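Local coordinates for protein 11R-lipoxygenase (Gersemia fruticosa, PDB 3VF1) that probably uses a non-heme iron to add molecular oxygen to a polyunsaturated fatty acid, in a calcium-dependent manner, at residues Arg32-Val40 with Gly92-Tyr100; Glu82-Glu90 with Val127-Glu135. All coordinates share one frame; numbering follows the deposited sequence.

Contact 1: residues Arg32-Val40 with Gly92-Tyr100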
loop_
_atom_site.group_PDB
_atom_site.type_symbol
_atom_site.label_atom_id
_atom_site.label_comp_id
_atom_site.label_asym_id
_atom_site.label_seq_id
_atom_site.Cartn_x
_atom_site.Cartn_y
_atom_site.Cartn_z
ATOM N N ARG A 32 -20.730 -6.282 -11.994
ATOM C CA ARG A 32 -22.028 -6.870 -12.297
ATOM C C ARG A 32 -22.557 -7.652 -11.101
ATOM O O ARG A 32 -22.007 -8.688 -10.733
ATOM C CB ARG A 32 -21.906 -7.791 -13.513
ATOM C CG ARG A 32 -23.101 -8.698 -13.755
ATOM C CD ARG A 32 -24.284 -7.945 -14.335
ATOM N NE ARG A 32 -25.358 -8.860 -14.716
ATOM C CZ ARG A 32 -26.320 -9.283 -13.900
ATOM N NH1 ARG A 32 -26.369 -8.871 -12.639
ATOM N NH2 ARG A 32 -27.244 -10.121 -14.350
ATOM N N GLY A 33 -23.628 -7.149 -10.497
ATOM C CA GLY A 33 -24.244 -7.814 -9.366
ATOM C C GLY A 33 -25.079 -8.994 -9.820
ATOM O O GLY A 33 -25.088 -9.338 -11.002
ATOM N N ALA A 34 -25.777 -9.622 -8.879
ATOM C CA ALA A 34 -26.662 -10.734 -9.202
ATOM C C ALA A 34 -28.093 -10.233 -9.358
ATOM O O ALA A 34 -28.513 -9.305 -8.663
ATOM C CB ALA A 34 -26.586 -11.797 -8.124
ATOM N N GLY A 35 -28.835 -10.847 -10.273
ATOM C CA GLY A 35 -30.216 -10.473 -10.514
ATOM C C GLY A 35 -30.478 -10.181 -11.978
ATOM O O GLY A 35 -29.677 -10.538 -12.843
ATOM N N THR A 36 -31.602 -9.527 -12.256
ATOM C CA THR A 36 -31.997 -9.232 -13.629
ATOM C C THR A 36 -32.517 -7.805 -13.775
ATOM O O THR A 36 -31.958 -7.005 -14.524
ATOM C CB THR A 36 -33.091 -10.204 -14.111
ATOM O OG1 THR A 36 -32.604 -11.550 -14.041
ATOM C CG2 THR A 36 -33.498 -9.888 -15.544
ATOM N N ASP A 37 -33.591 -7.494 -13.057
ATOM C CA ASP A 37 -34.240 -6.194 -13.180
ATOM C C ASP A 37 -33.398 -5.097 -12.535
ATOM O O ASP A 37 -33.486 -4.860 -11.330
ATOM C CB ASP A 37 -35.630 -6.235 -12.541
ATOM C CG ASP A 37 -36.556 -5.169 -13.093
ATOM O OD1 ASP A 37 -36.286 -3.971 -12.871
ATOM O OD2 ASP A 37 -37.557 -5.531 -13.746
ATOM N N ALA A 38 -32.580 -4.428 -13.342
ATOM C CA ALA A 38 -31.727 -3.354 -12.846
ATOM C C ALA A 38 -32.312 -1.989 -13.193
ATOM O O ALA A 38 -31.588 -0.997 -13.283
ATOM C CB ALA A 38 -30.336 -3.486 -13.426
ATOM N N SER A 39 -33.627 -1.945 -13.382
ATOM C CA SER A 39 -34.311 -0.707 -13.727
ATOM C C SER A 39 -34.255 0.300 -12.582
ATOM O O SER A 39 -34.344 -0.069 -11.411
ATOM C CB SER A 39 -35.770 -0.991 -14.083
ATOM O OG SER A 39 -35.863 -1.888 -15.176
ATOM N N VAL A 40 -34.110 1.574 -12.934
ATOM C CA VAL A 40 -34.068 2.647 -11.949
ATOM C C VAL A 40 -34.830 3.858 -12.469
ATOM O O VAL A 40 -35.287 3.871 -13.610
ATOM C CB VAL A 40 -32.621 3.074 -11.637
ATOM C CG1 VAL A 40 -31.831 1.905 -11.068
ATOM C CG2 VAL A 40 -31.949 3.624 -12.885
ATOM N N GLY A 92 -36.697 -1.249 -9.759
ATOM C CA GLY A 92 -36.918 -2.632 -10.132
ATOM C C GLY A 92 -38.052 -3.278 -9.361
ATOM O O GLY A 92 -38.282 -2.964 -8.192
ATOM N N PHE A 93 -38.762 -4.185 -10.024
ATOM C CA PHE A 93 -39.871 -4.899 -9.406
ATOM C C PHE A 93 -39.443 -6.290 -8.941
ATOM O O PHE A 93 -39.294 -6.534 -7.742
ATOM C CB PHE A 93 -41.042 -5.016 -10.387
ATOM C CG PHE A 93 -41.693 -3.700 -10.726
ATOM C CD1 PHE A 93 -41.775 -2.681 -9.788
ATOM C CD2 PHE A 93 -42.225 -3.487 -11.986
ATOM C CE1 PHE A 93 -42.375 -1.475 -10.106
ATOM C CE2 PHE A 93 -42.825 -2.284 -12.308
ATOM C CZ PHE A 93 -42.900 -1.277 -11.367
ATOM N N GLY A 94 -39.243 -7.198 -9.893
ATOM C CA GLY A 94 -38.917 -8.577 -9.577
ATOM C C GLY A 94 -37.447 -8.905 -9.745
ATOM O O GLY A 94 -36.849 -8.609 -10.782
ATOM N N LEU A 95 -36.867 -9.525 -8.721
ATOM C CA LEU A 95 -35.459 -9.916 -8.739
ATOM C C LEU A 95 -34.576 -8.731 -9.108
ATOM O O LEU A 95 -33.784 -8.793 -10.049
ATOM C CB LEU A 95 -35.241 -11.077 -9.713
ATOM C CG LEU A 95 -33.871 -11.757 -9.655
ATOM C CD1 LEU A 95 -33.581 -12.284 -8.255
ATOM C CD2 LEU A 95 -33.793 -12.881 -10.675
ATOM N N LYS A 96 -34.710 -7.658 -8.337
ATOM C CA LYS A 96 -33.992 -6.418 -8.612
ATOM C C LYS A 96 -32.486 -6.611 -8.478
ATOM O O LYS A 96 -32.006 -7.157 -7.484
ATOM C CB LYS A 96 -34.475 -5.302 -7.681
ATOM C CG LYS A 96 -34.441 -5.652 -6.196
ATOM C CD LYS A 96 -35.357 -4.742 -5.393
ATOM C CE LYS A 96 -35.723 -5.353 -4.047
ATOM N NZ LYS A 96 -34.529 -5.622 -3.200
ATOM N N SER A 97 -31.747 -6.169 -9.491
ATOM C CA SER A 97 -30.295 -6.267 -9.485
ATOM C C SER A 97 -29.688 -4.886 -9.298
ATOM O O SER A 97 -30.089 -3.932 -9.964
ATOM C CB SER A 97 -29.802 -6.873 -10.799
ATOM O OG SER A 97 -28.388 -6.955 -10.834
ATOM N N ASP A 98 -28.727 -4.779 -8.386
ATOM C CA ASP A 98 -28.026 -3.520 -8.177
ATOM C C ASP A 98 -27.258 -3.141 -9.436
ATOM O O ASP A 98 -26.421 -3.903 -9.919
ATOM C CB ASP A 98 -27.074 -3.620 -6.987
ATOM C CG ASP A 98 -27.804 -3.697 -5.661
ATOM O OD1 ASP A 98 -28.928 -3.161 -5.567
ATOM O OD2 ASP A 98 -27.252 -4.291 -4.711
ATOM N N TRP A 99 -27.558 -1.962 -9.967
ATOM C CA TRP A 99 -26.921 -1.481 -11.185
ATOM C C TRP A 99 -25.648 -0.711 -10.859
ATOM O O TRP A 99 -25.693 0.315 -10.181
ATOM C CB TRP A 99 -27.887 -0.578 -11.954
ATOM C CG TRP A 99 -27.531 -0.390 -13.399
ATOM C CD1 TRP A 99 -26.398 -0.817 -14.030
ATOM C CD2 TRP A 99 -28.321 0.271 -14.397
ATOM N NE1 TRP A 99 -26.432 -0.461 -15.358
ATOM C CE2 TRP A 99 -27.602 0.208 -15.608
ATOM C CE3 TRP A 99 -29.565 0.910 -14.383
ATOM C CZ2 TRP A 99 -28.086 0.759 -16.793
ATOM C CZ3 TRP A 99 -30.043 1.457 -15.561
ATOM C CH2 TRP A 99 -29.304 1.378 -16.749
ATOM N N TYR A 100 -24.514 -1.214 -11.335
ATOM C CA TYR A 100 -23.250 -0.503 -11.185
ATOM C C TYR A 100 -23.014 0.362 -12.415
ATOM O O TYR A 100 -22.725 -0.146 -13.500
ATOM C CB TYR A 100 -22.088 -1.479 -10.991
ATOM C CG TYR A 100 -20.759 -0.789 -10.806
ATOM C CD1 TYR A 100 -20.393 -0.264 -9.574
ATOM C CD2 TYR A 100 -19.873 -0.654 -11.865
ATOM C CE1 TYR A 100 -19.180 0.375 -9.402
ATOM C CE2 TYR A 100 -18.658 -0.018 -11.703
ATOM C CZ TYR A 100 -18.316 0.494 -10.469
ATOM O OH TYR A 100 -17.107 1.129 -10.303
#
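D37 and K96 make a single backbone bridge between two loops, R32-V40 and G92-Y100, and S97 N gives D37 O a hydrogen bond of 2.8 Å. L95 O is held twice. T36 N approaches L95 O almost along the C=O axis at 3.2 Å, while D37 N comes from above the carbonyl plane. S97 points into the facing loop. Because G35 has no side chain, S97 CB can sit 3.6 Å from G35 C. S97 OG reaches A34 O in a weak bond. The D37 side chain lies along the G92-G94 turn, its CG swung opposite the backbone N (chi1 -157°). That brings D37 OD1 to 3.1 Å from G92 CA. D37 OD1 accepts a hydrogen bond from S39 OG at 3.1 Å, from above the carboxylate plane, and a weak one from S39 N. S39 OG in turn bonds K59 N. With an alanine in place of D37, S39 would probably lose its carboxylate partner and a gap would open beside G92. Further along, W99 CB meets A38 CB at 4.1 Å. V40 CG2 touches the six-membered part of the indole at W99 CE3, 3.9 Å away, and W99 NE1 bonds T28 OG1. G33, G35 and D98 are predicted ligands of one calcium ion. Backbone bonds and the D37-S39 link shape the loops, with apolar contacts at the W99 end, consistent with a predicted calcium-binding loop pair of the PLAT domain.

Contact 2: residues Glu82-Glu90 with Val127-Glu135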
loop_
_atom_site.group_PDB
_atom_site.type_symbol
_atom_site.label_atom_id
_atom_site.label_comp_id
_atom_site.label_asym_id
_atom_site.label_seq_id
_atom_site.Cartn_x
_atom_site.Cartn_y
_atom_site.Cartn_z
ATOM N N GLU A 82 -29.565 24.220 -17.049
ATOM C CA GLU A 82 -28.320 23.468 -16.918
ATOM C C GLU A 82 -28.442 22.449 -15.794
ATOM O O GLU A 82 -28.776 22.801 -14.664
ATOM C CB GLU A 82 -27.141 24.400 -16.640
ATOM C CG GLU A 82 -26.732 25.257 -17.825
ATOM C CD GLU A 82 -25.277 25.682 -17.760
ATOM O OE1 GLU A 82 -24.812 26.052 -16.660
ATOM O OE2 GLU A 82 -24.597 25.639 -18.808
ATOM N N ILE A 83 -28.164 21.187 -16.107
ATOM C CA ILE A 83 -28.292 20.118 -15.127
ATOM C C ILE A 83 -27.067 20.100 -14.221
ATOM O O ILE A 83 -25.943 19.899 -14.682
ATOM C CB ILE A 83 -28.440 18.739 -15.797
ATOM C CG1 ILE A 83 -29.442 18.804 -16.953
ATOM C CG2 ILE A 83 -28.882 17.705 -14.769
ATOM C CD1 ILE A 83 -29.534 17.527 -17.754
ATOM N N ALA A 84 -27.293 20.316 -12.929
ATOM C CA ALA A 84 -26.206 20.357 -11.960
ATOM C C ALA A 84 -25.969 18.982 -11.347
ATOM O O ALA A 84 -24.844 18.643 -10.982
ATOM C CB ALA A 84 -26.514 21.372 -10.875
ATOM N N MET A 85 -27.034 18.194 -11.236
ATOM C CA MET A 85 -26.941 16.869 -10.640
ATOM C C MET A 85 -28.132 16.005 -11.036
ATOM O O MET A 85 -29.132 16.503 -11.550
ATOM C CB MET A 85 -26.875 16.984 -9.117
ATOM C CG MET A 85 -28.151 17.504 -8.481
ATOM S SD MET A 85 -27.973 17.820 -6.716
ATOM C CE MET A 85 -26.852 19.215 -6.738
ATOM N N ILE A 86 -28.011 14.703 -10.793
ATOM C CA ILE A 86 -29.088 13.761 -11.062
ATOM C C ILE A 86 -29.307 12.895 -9.833
ATOM O O ILE A 86 -28.405 12.733 -9.014
ATOM C CB ILE A 86 -28.757 12.847 -12.258
ATOM C CG1 ILE A 86 -27.633 11.873 -11.891
ATOM C CG2 ILE A 86 -28.376 13.682 -13.473
ATOM C CD1 ILE A 86 -27.237 10.932 -13.011
ATOM N N THR A 87 -30.506 12.341 -9.706
ATOM C CA THR A 87 -30.815 11.445 -8.601
ATOM C C THR A 87 -31.302 10.107 -9.142
ATOM O O THR A 87 -32.138 10.058 -10.042
ATOM C CB THR A 87 -31.886 12.041 -7.672
ATOM O OG1 THR A 87 -31.494 13.360 -7.271
ATOM C CG2 THR A 87 -32.067 11.171 -6.438
ATOM N N LEU A 88 -30.769 9.024 -8.588
ATOM C CA LEU A 88 -31.092 7.683 -9.056
ATOM C C LEU A 88 -31.717 6.866 -7.934
ATOM O O LEU A 88 -31.255 6.906 -6.794
ATOM C CB LEU A 88 -29.832 6.993 -9.577
ATOM C CG LEU A 88 -29.220 7.632 -10.826
ATOM C CD1 LEU A 88 -27.794 7.149 -11.036
ATOM C CD2 LEU A 88 -30.074 7.330 -12.049
ATOM N N LYS A 89 -32.773 6.131 -8.263
ATOM C CA LYS A 89 -33.499 5.340 -7.276
ATOM C C LYS A 89 -33.880 3.988 -7.864
ATOM O O LYS A 89 -34.305 3.903 -9.014
ATOM C CB LYS A 89 -34.759 6.089 -6.832
ATOM C CG LYS A 89 -35.687 5.295 -5.921
ATOM C CD LYS A 89 -35.086 5.083 -4.543
ATOM C CE LYS A 89 -35.989 4.227 -3.669
ATOM N NZ LYS A 89 -35.396 3.977 -2.325
ATOM N N GLU A 90 -33.721 2.932 -7.072
ATOM C CA GLU A 90 -34.080 1.594 -7.523
ATOM C C GLU A 90 -35.547 1.569 -7.937
ATOM O O GLU A 90 -36.432 1.934 -7.162
ATOM C CB GLU A 90 -33.798 0.557 -6.430
ATOM C CG GLU A 90 -34.722 0.632 -5.224
ATOM C CD GLU A 90 -36.005 -0.161 -5.411
ATOM O OE1 GLU A 90 -36.116 -0.894 -6.417
ATOM O OE2 GLU A 90 -36.902 -0.051 -4.549
ATOM N N VAL A 127 -26.184 1.696 -7.389
ATOM C CA VAL A 127 -27.353 2.488 -7.015
ATOM C C VAL A 127 -27.920 2.029 -5.675
ATOM O O VAL A 127 -28.173 2.845 -4.786
ATOM C CB VAL A 127 -28.469 2.432 -8.086
ATOM C CG1 VAL A 127 -27.976 3.015 -9.399
ATOM C CG2 VAL A 127 -28.971 1.006 -8.281
ATOM N N ILE A 128 -28.099 0.720 -5.527
ATOM C CA ILE A 128 -28.681 0.154 -4.316
ATOM C C ILE A 128 -30.037 0.801 -4.003
ATOM O O ILE A 128 -31.058 0.389 -4.554
ATOM C CB ILE A 128 -27.720 0.291 -3.115
ATOM C CG1 ILE A 128 -26.367 -0.337 -3.454
ATOM C CG2 ILE A 128 -28.315 -0.371 -1.880
ATOM C CD1 ILE A 128 -25.323 -0.158 -2.374
ATOM N N LYS A 129 -30.048 1.804 -3.129
ATOM C CA LYS A 129 -31.285 2.503 -2.790
ATOM C C LYS A 129 -31.395 3.803 -3.590
ATOM O O LYS A 129 -32.032 3.835 -4.641
ATOM C CB LYS A 129 -31.362 2.795 -1.285
ATOM C CG LYS A 129 -30.866 1.671 -0.391
ATOM C CD LYS A 129 -31.312 1.863 1.055
ATOM C CE LYS A 129 -31.052 3.282 1.546
ATOM N NZ LYS A 129 -31.421 3.449 2.978
ATOM N N GLN A 130 -30.753 4.863 -3.105
ATOM C CA GLN A 130 -30.850 6.172 -3.736
ATOM C C GLN A 130 -29.474 6.820 -3.840
ATOM O O GLN A 130 -28.766 6.952 -2.843
ATOM C CB GLN A 130 -31.800 7.074 -2.946
ATOM C CG GLN A 130 -31.974 8.464 -3.536
ATOM C CD GLN A 130 -32.993 9.292 -2.778
ATOM O OE1 GLN A 130 -33.755 8.768 -1.964
ATOM N NE2 GLN A 130 -33.012 10.593 -3.040
ATOM N N LEU A 131 -29.104 7.223 -5.051
ATOM C CA LEU A 131 -27.784 7.787 -5.304
ATOM C C LEU A 131 -27.878 9.113 -6.048
ATOM O O LEU A 131 -28.491 9.197 -7.109
ATOM C CB LEU A 131 -26.945 6.801 -6.121
ATOM C CG LEU A 131 -25.588 7.316 -6.602
ATOM C CD1 LEU A 131 -24.634 7.504 -5.433
ATOM C CD2 LEU A 131 -25.000 6.371 -7.634
ATOM N N VAL A 132 -27.252 10.144 -5.491
ATOM C CA VAL A 132 -27.215 11.456 -6.130
ATOM C C VAL A 132 -25.826 11.724 -6.706
ATOM O O VAL A 132 -24.819 11.602 -6.011
ATOM C CB VAL A 132 -27.596 12.586 -5.148
ATOM C CG1 VAL A 132 -26.680 12.584 -3.926
ATOM C CG2 VAL A 132 -27.555 13.937 -5.850
ATOM N N VAL A 133 -25.784 12.087 -7.984
ATOM C CA VAL A 133 -24.522 12.283 -8.687
ATOM C C VAL A 133 -24.414 13.696 -9.249
ATOM O O VAL A 133 -25.268 14.133 -10.016
ATOM C CB VAL A 133 -24.382 11.279 -9.848
ATOM C CG1 VAL A 133 -23.011 11.401 -10.498
ATOM C CG2 VAL A 133 -24.620 9.860 -9.356
ATOM N N TYR A 134 -23.358 14.407 -8.865
ATOM C CA TYR A 134 -23.117 15.752 -9.376
ATOM C C TYR A 134 -22.603 15.692 -10.805
ATOM O O TYR A 134 -22.231 14.628 -11.297
ATOM C CB TYR A 134 -22.079 16.482 -8.524
ATOM C CG TYR A 134 -22.412 16.570 -7.055
ATOM C CD1 TYR A 134 -23.152 17.631 -6.552
ATOM C CD2 TYR A 134 -21.970 15.603 -6.166
ATOM C CE1 TYR A 134 -23.448 17.719 -5.208
ATOM C CE2 TYR A 134 -22.261 15.682 -4.826
ATOM C CZ TYR A 134 -23.000 16.739 -4.351
ATOM O OH TYR A 134 -23.280 16.803 -3.009
ATOM N N GLU A 135 -22.576 16.845 -11.464
ATOM C CA GLU A 135 -21.970 16.957 -12.783
ATOM C C GLU A 135 -20.454 17.035 -12.614
ATOM O O GLU A 135 -19.964 17.487 -11.580
ATOM C CB GLU A 135 -22.511 18.192 -13.508
ATOM C CG GLU A 135 -22.325 18.174 -15.018
ATOM C CD GLU A 135 -20.957 18.664 -15.455
ATOM O OE1 GLU A 135 -20.293 19.365 -14.664
ATOM O OE2 GLU A 135 -20.547 18.351 -16.594
#
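A84 and M85 form a classic beta bulge: both face T45 of strand 40-46, while A84 O accepts E135 N at 2.9 Å across the contact. Beyond the bulge, strands 83-90 and 130-134 run antiparallel, their axes 4.6 Å apart at 163°. I86 with V133 and L88 with L131 are hydrogen-bonded pairs, each joined by two backbone bonds. E90 N to K129 O closes the far end. M85, T87 and K89 sit on one face with Y134, V132 and Q130. The M85 chain lies beside Y134 and points the same way. Its bend at chi3 (68°) brings M85 CE to 4.0 Å from Y134 CE1. M85 SD is 5.5 Å from the Y134 ring centroid and 43° off the ring normal, an oblique Met-aromatic contact. M85 SD also meets V132 CG2 at 4.0 Å. T87 CG2 rests 3.6 Å from Q130 NE2. K89 bends so that K89 CD lies 3.3 Å from K129 O. On the other face I86 CG1 lies 3.9 Å from V133 CB, side by side. L88 CD1 reaches both L131 CD2 and V133 CG2, and L88 CB is near V127 CG1. Strand 130-134 is the edge of a four-stranded sheet of the PLAT beta sandwich. The face with I86 packs on V104 and I106 of strand 100-109 and F121 of strand 116-124, in the other sheet. The face with M85, V132 and Y134 meets helix 148-164, where Y134 OH bonds E157.

How the contacts relate
Contacts 1 and 2 lie in the same PLAT domain, with centres about 17 Å apart, and their segments alternate along the chain. Loop 92-100 follows strand 83-90, and loop 32-40 leads into strand 40-46, the neighbour of that strand. The two contacts touch directly. W99 O and V127 N are 3.2 Å apart, a probable hydrogen bond, and V40 CB packs on K89 O at 3.2 Å. D98 OD1 comes to 3.6 Å from I128 CA. Of the predicted calcium ligands, G33, G35 and D98 belong to contact 1; D58, predicted for a second ion, lies about 4 Å from S39, side chain to side chain. I128 of contact 2 borders D98 and W126. The catalytic iron belongs to neither contact.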